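Local coordinates for putative lipoprotein (Bacteroides fragilis, PDB 3QNK) that probably binds glycans at the outer membrane surface for uptake, as many SusD-family lipoproteins do, at residues Ser69-Asp74 and Pro499-Glu504; Gly127-Leu132 and Lys150-Phe155; Ile144-Glu149 and Ser509-Asn514. All coordinates share one frame; numbering follows the deposited sequence.

Interaction 1: residues Ser69-Asp74 and Pro499-Glu504. With PO4 (phosphate ion), chain H.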
loop_
_atom_site.group_PDB
_atom_site.type_symbol
_atom_site.label_atom_id
_atom_site.label_comp_id
_atom_site.label_asym_id
_atom_site.label_seq_id
_atom_site.Cartn_x
_atom_site.Cartn_y
_atom_site.Cartn_z
ATOM N N SER B 69 -8.323 -12.719 -8.317
ATOM C CA SER B 69 -7.293 -11.962 -9.036
ATOM C C SER B 69 -7.660 -10.463 -9.077
ATOM O O SER B 69 -6.758 -9.644 -8.944
ATOM C CB SER B 69 -7.075 -12.534 -10.427
ATOM O OG SER B 69 -8.047 -13.525 -10.726
ATOM N N ASP B 70 -8.964 -10.095 -9.206
ATOM C CA ASP B 70 -9.399 -8.698 -9.087
ATOM C C ASP B 70 -10.434 -8.639 -7.942
ATOM O O ASP B 70 -11.639 -8.665 -8.205
ATOM C CB ASP B 70 -9.934 -8.096 -10.411
ATOM C CG ASP B 70 -10.022 -6.559 -10.432
ATOM O OD1 ASP B 70 -9.668 -5.913 -9.406
ATOM O OD2 ASP B 70 -10.417 -6.004 -11.473
ATOM N N PRO B 71 -9.977 -8.665 -6.664
ATOM C CA PRO B 71 -10.929 -8.762 -5.554
ATOM C C PRO B 71 -11.680 -7.491 -5.201
ATOM O O PRO B 71 -12.770 -7.584 -4.636
ATOM C CB PRO B 71 -10.069 -9.236 -4.381
ATOM C CG PRO B 71 -8.720 -8.883 -4.712
ATOM C CD PRO B 71 -8.588 -8.718 -6.178
ATOM N N GLN B 72 -11.094 -6.330 -5.479
ATOM C CA GLN B 72 -11.611 -4.999 -5.156
ATOM C C GLN B 72 -12.011 -4.929 -3.676
ATOM O O GLN B 72 -13.085 -4.441 -3.322
ATOM C CB GLN B 72 -12.736 -4.585 -6.116
ATOM C CG GLN B 72 -12.225 -4.529 -7.556
ATOM C CD GLN B 72 -13.089 -3.883 -8.591
ATOM O OE1 GLN B 72 -14.192 -3.361 -8.347
ATOM N NE2 GLN B 72 -12.550 -3.883 -9.788
ATOM N N ASP B 73 -11.098 -5.432 -2.812
ATOM C CA ASP B 73 -11.228 -5.537 -1.351
ATOM C C ASP B 73 -10.749 -4.277 -0.656
ATOM O O ASP B 73 -10.800 -4.191 0.573
ATOM C CB ASP B 73 -10.430 -6.755 -0.844
ATOM C CG ASP B 73 -8.921 -6.712 -1.039
ATOM O OD1 ASP B 73 -8.461 -6.065 -2.018
ATOM O OD2 ASP B 73 -8.194 -7.323 -0.207
ATOM N N ASP B 74 -10.288 -3.294 -1.454
ATOM C CA ASP B 74 -9.787 -1.990 -1.025
ATOM C C ASP B 74 -8.515 -2.162 -0.196
ATOM O O ASP B 74 -8.239 -1.348 0.691
ATOM C CB ASP B 74 -10.875 -1.221 -0.243
ATOM C CG ASP B 74 -12.243 -1.191 -0.916
ATOM O OD1 ASP B 74 -12.292 -1.092 -2.182
ATOM O OD2 ASP B 74 -13.265 -1.259 -0.185
ATOM N N PRO B 499 -13.767 -11.518 -1.719
ATOM C CA PRO B 499 -12.755 -12.576 -1.969
ATOM C C PRO B 499 -11.437 -12.269 -1.273
ATOM O O PRO B 499 -11.073 -11.099 -1.078
ATOM C CB PRO B 499 -12.577 -12.581 -3.495
ATOM C CG PRO B 499 -13.137 -11.349 -3.990
ATOM C CD PRO B 499 -14.027 -10.727 -2.948
ATOM N N VAL B 500 -10.771 -13.318 -0.823
ATOM C CA VAL B 500 -9.436 -13.186 -0.259
ATOM C C VAL B 500 -8.534 -12.988 -1.492
ATOM O O VAL B 500 -8.706 -13.718 -2.484
ATOM C CB VAL B 500 -9.033 -14.403 0.627
ATOM C CG1 VAL B 500 -7.563 -14.345 1.033
ATOM C CG2 VAL B 500 -9.936 -14.532 1.854
ATOM N N PRO B 501 -7.624 -11.991 -1.501
ATOM C CA PRO B 501 -6.747 -11.796 -2.679
ATOM C C PRO B 501 -6.023 -13.082 -3.103
ATOM O O PRO B 501 -5.525 -13.813 -2.259
ATOM C CB PRO B 501 -5.775 -10.731 -2.189
ATOM C CG PRO B 501 -6.565 -9.977 -1.218
ATOM C CD PRO B 501 -7.326 -10.998 -0.462
ATOM N N HIS B 502 -6.050 -13.388 -4.397
ATOM C CA HIS B 502 -5.488 -14.594 -5.018
ATOM C C HIS B 502 -4.068 -14.909 -4.599
ATOM O O HIS B 502 -3.769 -16.066 -4.298
ATOM C CB HIS B 502 -5.523 -14.451 -6.534
ATOM C CG HIS B 502 -4.978 -15.635 -7.277
ATOM N ND1 HIS B 502 -5.700 -16.817 -7.392
ATOM C CD2 HIS B 502 -3.790 -15.786 -7.912
ATOM C CE1 HIS B 502 -4.960 -17.611 -8.137
ATOM N NE2 HIS B 502 -3.792 -17.044 -8.455
ATOM N N ASP B 503 -3.187 -13.895 -4.611
ATOM C CA ASP B 503 -1.773 -14.084 -4.301
ATOM C C ASP B 503 -1.580 -14.553 -2.877
ATOM O O ASP B 503 -0.634 -15.292 -2.607
ATOM C CB ASP B 503 -0.977 -12.796 -4.578
ATOM C CG ASP B 503 -0.681 -12.527 -6.044
ATOM O OD1 ASP B 503 -1.008 -13.402 -6.893
ATOM O OD2 ASP B 503 -0.086 -11.463 -6.343
ATOM N N GLU B 504 -2.503 -14.164 -1.983
ATOM C CA GLU B 504 -2.492 -14.544 -0.574
ATOM C C GLU B 504 -2.820 -16.042 -0.424
ATOM O O GLU B 504 -2.139 -16.755 0.325
ATOM C CB GLU B 504 -3.481 -13.671 0.193
ATOM C CG GLU B 504 -3.076 -13.424 1.626
ATOM C CD GLU B 504 -1.919 -12.476 1.876
ATOM O OE1 GLU B 504 -1.546 -11.723 0.945
ATOM O OE2 GLU B 504 -1.415 -12.462 3.024
HETATM P P PO4 H . -9.091 -16.620 -10.261
HETATM O O1 PO4 H . -10.604 -16.264 -9.962
HETATM O O2 PO4 H . -8.901 -18.175 -10.618
HETATM O O3 PO4 H . -8.532 -15.777 -11.436
HETATM O O4 PO4 H . -8.103 -16.345 -9.104
#
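D73 holds CG between its backbone N and carbonyl carbon (chi1 64°), on the side of P501. The two side chains cross at about a right angle. OD2 of D73 comes within 3.3 Å of CG of P501, and the same oxygen is hydrogen-bonded to the hydroxyl of Y126. H502 has CG anti to its backbone N (chi1 -180°). Its ring lies beside a phosphate ion, probably from the crystallisation liquor. ND1 of H502 is 3.0 Å from the phosphate atom O4, and O4 lies oblique to the ring. S69 OG is next to O3 of the same phosphate, but the modelled distance is doubtfully short.

The middle of the contact is apolar. P71 meets two prolines: its CB is 3.7 Å from CG of P499, and its CG is 4.2 Å from CG of P501. At the S69 end, CB of H502 packs 3.7 Å from the backbone N of S69.

D503 faces the second subunit, where it bonds to S57 of that chain. P501 is the N-cap residue of helix 502-507, and H502 is backbone-bonded to A68. The 69-74 loop leads into helix 76-93, whose W77 touches V500 and E504.

Interaction 2: residues Gly127-Leu132 and Lys150-Phe155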
loop_
_atom_site.group_PDB
_atom_site.type_symbol
_atom_site.label_atom_id
_atom_site.label_comp_id
_atom_site.label_asym_id
_atom_site.label_seq_id
_atom_site.Cartn_x
_atom_site.Cartn_y
_atom_site.Cartn_z
ATOM N N GLY B 127 -15.101 -12.355 6.369
ATOM C CA GLY B 127 -15.686 -13.334 7.273
ATOM C C GLY B 127 -14.589 -13.797 8.189
ATOM O O GLY B 127 -13.917 -12.961 8.807
ATOM N N GLY B 128 -14.334 -15.093 8.232
ATOM C CA GLY B 128 -13.221 -15.589 9.029
ATOM C C GLY B 128 -11.885 -15.117 8.476
ATOM O O GLY B 128 -11.697 -15.056 7.258
ATOM N N VAL B 129 -10.967 -14.716 9.353
ATOM C CA VAL B 129 -9.615 -14.246 8.979
ATOM C C VAL B 129 -8.546 -15.003 9.828
ATOM O O VAL B 129 -8.898 -15.822 10.680
ATOM C CB VAL B 129 -9.465 -12.696 9.143
ATOM C CG1 VAL B 129 -10.415 -11.932 8.235
ATOM C CG2 VAL B 129 -9.624 -12.264 10.605
ATOM N N ILE B 130 -7.256 -14.697 9.623
ATOM C CA ILE B 130 -6.176 -15.269 10.429
ATOM C C ILE B 130 -6.125 -14.480 11.728
ATOM O O ILE B 130 -5.869 -13.270 11.699
ATOM C CB ILE B 130 -4.802 -15.254 9.695
ATOM C CG1 ILE B 130 -4.831 -16.077 8.392
ATOM C CG2 ILE B 130 -3.696 -15.709 10.661
ATOM C CD1 ILE B 130 -3.832 -15.681 7.460
ATOM N N LEU B 131 -6.374 -15.148 12.865
ATOM C CA LEU B 131 -6.334 -14.461 14.154
ATOM C C LEU B 131 -4.917 -14.491 14.705
ATOM O O LEU B 131 -4.344 -15.563 14.899
ATOM C CB LEU B 131 -7.339 -15.044 15.159
ATOM C CG LEU B 131 -8.815 -14.872 14.802
ATOM C CD1 LEU B 131 -9.693 -15.645 15.772
ATOM C CD2 LEU B 131 -9.204 -13.414 14.754
ATOM N N LEU B 132 -4.337 -13.302 14.897
ATOM C CA LEU B 132 -2.992 -13.104 15.426
ATOM C C LEU B 132 -3.035 -12.214 16.664
ATOM O O LEU B 132 -3.569 -11.104 16.617
ATOM C CB LEU B 132 -2.069 -12.483 14.364
ATOM C CG LEU B 132 -1.856 -13.264 13.088
ATOM C CD1 LEU B 132 -0.973 -12.521 12.169
ATOM C CD2 LEU B 132 -1.223 -14.603 13.361
ATOM N N LYS B 150 -17.181 -17.182 13.580
ATOM C CA LYS B 150 -17.627 -17.180 14.979
ATOM C C LYS B 150 -16.466 -16.890 15.910
ATOM O O LYS B 150 -16.605 -16.025 16.782
ATOM C CB LYS B 150 -18.327 -18.499 15.380
ATOM C CG LYS B 150 -19.367 -18.319 16.503
ATOM C CD LYS B 150 -20.686 -17.641 16.004
ATOM C CE LYS B 150 -21.715 -17.321 17.079
ATOM N NZ LYS B 150 -22.898 -16.587 16.526
ATOM N N GLU B 151 -15.309 -17.571 15.696
ATOM C CA GLU B 151 -14.071 -17.392 16.460
ATOM C C GLU B 151 -13.548 -15.954 16.362
ATOM O O GLU B 151 -13.077 -15.385 17.348
ATOM C CB GLU B 151 -13.008 -18.321 15.908
ATOM C CG GLU B 151 -12.650 -19.503 16.764
ATOM C CD GLU B 151 -11.309 -20.080 16.353
ATOM O OE1 GLU B 151 -11.194 -20.621 15.223
ATOM O OE2 GLU B 151 -10.346 -19.901 17.136
ATOM N N CYS B 152 -13.612 -15.382 15.159
ATOM C CA CYS B 152 -13.168 -14.025 14.879
ATOM C C CYS B 152 -14.070 -13.021 15.616
ATOM O O CYS B 152 -13.544 -12.134 16.294
ATOM C CB CYS B 152 -13.137 -13.781 13.374
ATOM S SG CYS B 152 -11.915 -14.803 12.490
ATOM N N TYR B 153 -15.414 -13.236 15.590
ATOM C CA TYR B 153 -16.335 -12.373 16.328
ATOM C C TYR B 153 -16.080 -12.495 17.839
ATOM O O TYR B 153 -16.114 -11.485 18.537
ATOM C CB TYR B 153 -17.798 -12.664 15.975
ATOM C CG TYR B 153 -18.250 -11.951 14.722
ATOM C CD1 TYR B 153 -18.387 -10.568 14.692
ATOM C CD2 TYR B 153 -18.542 -12.657 13.565
ATOM C CE1 TYR B 153 -18.798 -9.907 13.532
ATOM C CE2 TYR B 153 -18.968 -12.010 12.408
ATOM C CZ TYR B 153 -19.091 -10.636 12.391
ATOM O OH TYR B 153 -19.461 -10.027 11.216
ATOM N N ASP B 154 -15.721 -13.715 18.319
ATOM C CA ASP B 154 -15.351 -13.965 19.721
ATOM C C ASP B 154 -14.090 -13.179 20.090
ATOM O O ASP B 154 -14.069 -12.539 21.137
ATOM C CB ASP B 154 -15.125 -15.460 19.990
ATOM C CG ASP B 154 -16.355 -16.334 20.021
ATOM O OD1 ASP B 154 -17.476 -15.785 20.112
ATOM O OD2 ASP B 154 -16.198 -17.570 20.041
ATOM N N PHE B 155 -13.059 -13.196 19.213
ATOM C CA PHE B 155 -11.799 -12.462 19.410
ATOM C C PHE B 155 -12.070 -10.964 19.547
ATOM O O PHE B 155 -11.655 -10.381 20.541
ATOM C CB PHE B 155 -10.811 -12.740 18.251
ATOM C CG PHE B 155 -9.407 -12.236 18.458
ATOM C CD1 PHE B 155 -9.081 -10.906 18.208
ATOM C CD2 PHE B 155 -8.395 -13.097 18.848
ATOM C CE1 PHE B 155 -7.784 -10.439 18.401
ATOM C CE2 PHE B 155 -7.092 -12.636 19.006
ATOM C CZ PHE B 155 -6.800 -11.305 18.794
#
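The long loop between helix 101-126 and helix 149-166 folds back on the second helix here: V129 and L131 of the loop meet C152 and F155 on the first turns of helix 149-166. G127 follows the first helix directly, with a positive phi of 90°, a value that glycine adopts easily. The polar link is an N-H...S hydrogen bond from V129 N to C152 SG, 3.3 Å long and nearly straight at 176°. C152 holds SG beside its own backbone N, anti to the carbonyl carbon (chi1 -65°), and the sulfur thereby faces the loop.

L131 is the main apolar side chain. Its CD2 branch lies 3.8 Å from C152 SG and 3.9 Å from F155 CG. The other branch, CD1, rests 3.7 Å from the carbonyl O of E151. The L131 and F155 side chains run antiparallel, side by side. Farther out on the ring, CZ of F155 is 3.9 Å from L132 O. The F155 ring also makes an edge-to-face contact with Y119 of helix 101-126.

C152 touches V123 of helix 101-126 as well, so the two helices pack together beside the loop. This pairing of consecutive helices is consistent with the alpha-alpha superhelix of the TPR-like SusD family.

Interaction 3: residues Ile144-Glu149 and Ser509-Asn514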
loop_
_atom_site.group_PDB
_atom_site.type_symbol
_atom_site.label_atom_id
_atom_site.label_comp_id
_atom_site.label_asym_id
_atom_site.label_seq_id
_atom_site.Cartn_x
_atom_site.Cartn_y
_atom_site.Cartn_z
ATOM N N ILE B 144 -0.736 -20.416 8.635
ATOM C CA ILE B 144 -1.813 -20.317 9.594
ATOM C C ILE B 144 -3.132 -20.219 8.831
ATOM O O ILE B 144 -3.291 -19.315 8.006
ATOM C CB ILE B 144 -1.627 -19.121 10.566
ATOM C CG1 ILE B 144 -0.257 -19.142 11.233
ATOM C CG2 ILE B 144 -2.744 -19.085 11.607
ATOM C CD1 ILE B 144 0.271 -17.812 11.562
ATOM N N PRO B 145 -4.091 -21.150 9.090
ATOM C CA PRO B 145 -5.377 -21.069 8.394
ATOM C C PRO B 145 -6.254 -19.968 8.956
ATOM O O PRO B 145 -6.032 -19.473 10.056
ATOM C CB PRO B 145 -5.996 -22.442 8.673
ATOM C CG PRO B 145 -5.430 -22.867 9.956
ATOM C CD PRO B 145 -4.053 -22.302 10.023
ATOM N N ARG B 146 -7.282 -19.621 8.210
ATOM C CA ARG B 146 -8.292 -18.679 8.663
ATOM C C ARG B 146 -9.100 -19.329 9.782
ATOM O O ARG B 146 -9.357 -20.522 9.742
ATOM C CB ARG B 146 -9.218 -18.305 7.506
ATOM C CG ARG B 146 -8.557 -17.542 6.383
ATOM C CD ARG B 146 -9.424 -17.531 5.155
ATOM N NE ARG B 146 -10.669 -16.794 5.377
ATOM C CZ ARG B 146 -11.729 -16.856 4.583
ATOM N NH1 ARG B 146 -11.706 -17.604 3.494
ATOM N NH2 ARG B 146 -12.821 -16.159 4.869
ATOM N N SER B 147 -9.463 -18.570 10.801
ATOM C CA SER B 147 -10.328 -19.075 11.854
ATOM C C SER B 147 -11.763 -18.940 11.351
ATOM O O SER B 147 -12.005 -18.321 10.286
ATOM C CB SER B 147 -10.115 -18.295 13.145
ATOM O OG SER B 147 -8.752 -18.349 13.536
ATOM N N SER B 148 -12.722 -19.555 12.065
ATOM C CA SER B 148 -14.125 -19.437 11.683
ATOM C C SER B 148 -14.587 -18.009 11.956
ATOM O O SER B 148 -14.015 -17.326 12.816
ATOM C CB SER B 148 -14.969 -20.441 12.459
ATOM O OG SER B 148 -14.898 -20.244 13.864
ATOM N N GLU B 149 -15.631 -17.564 11.255
ATOM C CA GLU B 149 -16.197 -16.247 11.482
ATOM C C GLU B 149 -16.610 -16.108 12.970
ATOM O O GLU B 149 -16.347 -15.061 13.561
ATOM C CB GLU B 149 -17.384 -15.985 10.522
ATOM C CG GLU B 149 -17.715 -14.504 10.366
ATOM C CD GLU B 149 -18.718 -14.069 9.314
ATOM O OE1 GLU B 149 -19.531 -14.918 8.891
ATOM O OE2 GLU B 149 -18.730 -12.863 8.957
ATOM N N SER B 509 -0.869 -23.133 1.713
ATOM C CA SER B 509 -1.670 -24.334 1.435
ATOM C C SER B 509 -2.931 -24.348 2.278
ATOM O O SER B 509 -3.996 -24.734 1.781
ATOM C CB SER B 509 -0.881 -25.606 1.721
ATOM O OG SER B 509 0.509 -25.451 1.478
ATOM N N VAL B 510 -2.812 -23.871 3.540
ATOM C CA VAL B 510 -3.864 -23.877 4.551
ATOM C C VAL B 510 -4.876 -22.732 4.376
ATOM O O VAL B 510 -5.996 -22.823 4.893
ATOM C CB VAL B 510 -3.264 -23.897 5.974
ATOM C CG1 VAL B 510 -2.330 -25.077 6.142
ATOM C CG2 VAL B 510 -2.534 -22.603 6.296
ATOM N N LEU B 511 -4.495 -21.678 3.657
ATOM C CA LEU B 511 -5.375 -20.537 3.431
ATOM C C LEU B 511 -6.383 -20.870 2.329
ATOM O O LEU B 511 -6.006 -21.170 1.187
ATOM C CB LEU B 511 -4.558 -19.282 3.101
ATOM C CG LEU B 511 -5.219 -17.958 3.417
ATOM C CD1 LEU B 511 -5.431 -17.792 4.883
ATOM C CD2 LEU B 511 -4.400 -16.817 2.882
ATOM N N LYS B 512 -7.673 -20.881 2.718
ATOM C CA LYS B 512 -8.816 -21.222 1.877
ATOM C C LYS B 512 -9.609 -19.976 1.463
ATOM O O LYS B 512 -9.786 -19.040 2.239
ATOM C CB LYS B 512 -9.733 -22.217 2.583
ATOM C CG LYS B 512 -9.096 -23.597 2.745
ATOM C CD LYS B 512 -10.095 -24.670 3.247
ATOM C CE LYS B 512 -10.852 -24.371 4.533
ATOM N NZ LYS B 512 -11.363 -25.618 5.172
ATOM N N GLN B 513 -10.041 -19.965 0.208
ATOM C CA GLN B 513 -10.812 -18.904 -0.411
ATOM C C GLN B 513 -12.252 -18.967 0.059
ATOM O O GLN B 513 -12.709 -20.019 0.496
ATOM C CB GLN B 513 -10.742 -19.062 -1.953
ATOM C CG GLN B 513 -11.416 -17.980 -2.786
ATOM C CD GLN B 513 -10.961 -16.584 -2.417
ATOM O OE1 GLN B 513 -11.540 -15.924 -1.554
ATOM N NE2 GLN B 513 -9.897 -16.118 -3.048
ATOM N N ASN B 514 -12.963 -17.847 -0.042
ATOM C CA ASN B 514 -14.370 -17.763 0.278
ATOM C C ASN B 514 -15.151 -18.435 -0.843
ATOM O O ASN B 514 -14.675 -18.485 -1.980
ATOM C CB ASN B 514 -14.786 -16.310 0.462
ATOM C CG ASN B 514 -14.522 -15.797 1.841
ATOM O OD1 ASN B 514 -14.565 -16.544 2.823
ATOM N ND2 ASN B 514 -14.320 -14.490 1.959
#
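N514 OD1 takes two N-H groups from one guanidinium. R146 NH2 gives it the shorter and straighter bond, 2.7 Å long with an N-H...O angle of 159°. R146 NH1 adds a weak one at 3.1 Å. NH1 also donates to the backbone O of K512, at 2.7 Å. Both oxygens lie near the guanidinium plane, so the group is held by its edge. The amide of N514 stands steeply to that plane, 74° away. Its ND2 is engaged too, bonded to the carbonyl oxygens of T498 and Y126. NE of R146 points to another part of the chain and bonds to G128 O. With NE, NH1 and NH2 all bonded, rotation of the guanidinium is well restricted, and the carbonyl oxygens around it probably favour its positive charge.

The arginine belongs to the loop before helix 149-166, and its partners to the C-terminal tail that follows helix 502-507. The contact therefore ties the tail of the chain to the N-terminal helical region of this SusD-like fold. S148 is the N-cap of helix 149-166, with OG bonded to E151 N.

The R146 chain bends at chi3 (65°), which places NE. Its aliphatic part is used as well: CG of R146 lies 3.5 Å from CD1 of L511, and the two side chains cross at about a right angle. At the start of segment 144-149, V510 CG2 packs 3.5 Å from the backbone N of P145 and 4.0 Å from its ring atom CD. I144 adds its carbonyl carbon to the same methyl. On the tail, the Q513 amide is used at both ends: OE1 accepts from N514 N at 2.8 Å, and NE2 donates to V500 O.

How the interactions relate
The three contacts form one patch on the same side of the chain's centre. Interactions 2 and 3 are closest, with centres 10 Å apart. Interactions 1 and 3 are 14 Å apart and also touch. Interactions 1 and 2 are 19 Å apart and stay about 6 Å clear at their nearest atoms. Along the chain, 69-74 comes first, then 127-132, 144-149 and 150-155, and finally 499-504 and 509-514. Interaction 2 is local and lies inside the loop closed by interaction 1. Interactions 1 and 3 bring the last residues of the chain back to loops of the N-terminal helical region. The flanks of helix 502-507 thus join the C-terminal end to the loops before helices 76-93 and 149-166.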